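Local coordinates for protein glycoside hydrolase family 81 (Clostridium thermocellum, PDB 6FOP) that probably hydrolyses beta-1,3-glucans such as laminarin as a glucanase of the cellulosome, at residues Arg317-Leu320 against Asn321-Asn325. Residues are numbered along the deposited sequence; the frame is centred on the assembly and turned at random.
Sequences REAL and NRYIN
Tyr323 folds back over Ala319 in the first turns of helix 317-329, in the C-terminal domain of this family 81 glycoside hydrolase. CB of Tyr323 lies 3.5 Å from Leu320 O. With CG anti to the carbonyl carbon (chi1 -52°), the ring turns back toward the helix start and lays one face on the preceding turn. Ala319 O sits 3.1 Å above the ring plane, over its centre, while also accepting the alpha-helical bond from Tyr323 N at 2.9 Å. Along one rim CD2 lies 3.8 Å from Leu320 CA; farther out, CZ rests 3.9 Å from Ala319 CB. At the tip the OH hydrogen-bonds OE2 of Glu636, the same oxygen that forms a salt bridge with Arg322 NH2, joining two side chains of this helix to one acid. Arg322 is bent at chi3, and Ala319 CB lies oblique to its guanidinium plane, 4.2 Å from NH2. The Tyr323 side chain also touches Lys646, Ala647 and Tyr650 of helix 646-659, whereas Leu320 and Ile324 pack on Ile355 of helix 339-359. Asn321 OD1 accepts a hydrogen bond from Asn361 ND2, and one water bridges side chain to backbone, donating to Glu318 O and accepting from Asn321 ND2 at 3.1 Å.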
# COMPACT_ATOMS: atom_id res chain seq x y z
N ARG A 317 -7.64 -38.22 -1.36
CA ARG A 317 -7.86 -37.68 -2.71
C ARG A 317 -9.33 -37.75 -3.14
O ARG A 317 -9.79 -36.88 -3.84
CB ARG A 317 -7.02 -38.38 -3.78
CG ARG A 317 -5.55 -38.30 -3.56
CD ARG A 317 -4.82 -39.01 -4.71
NE ARG A 317 -4.88 -38.28 -5.97
CZ ARG A 317 -4.20 -37.16 -6.23
NH1 ARG A 317 -3.39 -36.64 -5.32
NH2 ARG A 317 -4.32 -36.57 -7.42
N GLU A 318 -10.03 -38.83 -2.74
CA GLU A 318 -11.44 -38.97 -3.12
C GLU A 318 -12.28 -37.91 -2.43
O GLU A 318 -13.24 -37.38 -3.02
CB GLU A 318 -11.95 -40.40 -2.83
CG GLU A 318 -11.22 -41.42 -3.71
CD GLU A 318 -11.90 -42.77 -3.79
OE1 GLU A 318 -13.13 -42.79 -3.98
OE2 GLU A 318 -11.18 -43.79 -3.72
N ALA A 319 -11.95 -37.61 -1.17
CA ALA A 319 -12.66 -36.54 -0.46
C ALA A 319 -12.37 -35.17 -1.10
O ALA A 319 -13.29 -34.38 -1.33
CB ALA A 319 -12.30 -36.51 1.00
N LEU A 320 -11.10 -34.94 -1.44
CA LEU A 320 -10.74 -33.67 -2.10
C LEU A 320 -11.50 -33.50 -3.40
O LEU A 320 -12.00 -32.41 -3.72
CB LEU A 320 -9.23 -33.61 -2.29
CG LEU A 320 -8.69 -32.30 -2.82
CD1 LEU A 320 -8.85 -31.23 -1.77
CD2 LEU A 320 -7.23 -32.37 -3.20
N ASN A 321 -11.61 -34.59 -4.16
CA ASN A 321 -12.34 -34.57 -5.41
C ASN A 321 -13.80 -34.27 -5.17
O ASN A 321 -14.43 -33.54 -5.94
CB ASN A 321 -12.17 -35.90 -6.16
CG ASN A 321 -12.78 -35.86 -7.54
OD1 ASN A 321 -12.35 -35.09 -8.38
ND2 ASN A 321 -13.79 -36.67 -7.77
N ARG A 322 -14.37 -34.87 -4.12
CA ARG A 322 -15.75 -34.55 -3.80
C ARG A 322 -15.93 -33.08 -3.43
O ARG A 322 -16.92 -32.44 -3.85
CB ARG A 322 -16.26 -35.45 -2.65
CG ARG A 322 -17.65 -35.05 -2.16
CD ARG A 322 -18.25 -36.11 -1.25
NE ARG A 322 -17.36 -36.49 -0.16
CZ ARG A 322 -17.20 -35.81 0.98
NH1 ARG A 322 -17.88 -34.68 1.19
NH2 ARG A 322 -16.35 -36.27 1.89
N TYR A 323 -14.99 -32.52 -2.68
CA TYR A 323 -15.06 -31.09 -2.38
C TYR A 323 -15.03 -30.24 -3.66
O TYR A 323 -15.75 -29.25 -3.75
CB TYR A 323 -13.93 -30.65 -1.42
CG TYR A 323 -13.81 -31.44 -0.14
CD1 TYR A 323 -14.88 -32.12 0.41
CD2 TYR A 323 -12.58 -31.53 0.51
CE1 TYR A 323 -14.72 -32.86 1.58
CE2 TYR A 323 -12.41 -32.27 1.65
CZ TYR A 323 -13.48 -32.98 2.17
OH TYR A 323 -13.29 -33.71 3.32
N ILE A 324 -14.23 -30.66 -4.62
CA ILE A 324 -14.18 -29.99 -5.93
C ILE A 324 -15.54 -30.09 -6.63
O ILE A 324 -16.03 -29.10 -7.15
CB ILE A 324 -13.02 -30.52 -6.77
CG1 ILE A 324 -11.69 -29.96 -6.24
CG2 ILE A 324 -13.20 -30.20 -8.26
CD1 ILE A 324 -11.48 -28.46 -6.45
N ASN A 325 -16.15 -31.28 -6.61
CA ASN A 325 -17.49 -31.43 -7.20
C ASN A 325 -18.54 -30.59 -6.49
O ASN A 325 -19.44 -30.04 -7.13
CB ASN A 325 -17.91 -32.89 -7.24
CG ASN A 325 -17.20 -33.67 -8.33
OD1 ASN A 325 -16.82 -33.12 -9.37
ND2 ASN A 325 -17.02 -34.94 -8.12
O HOH W 1 -14.57 -38.30 -5.31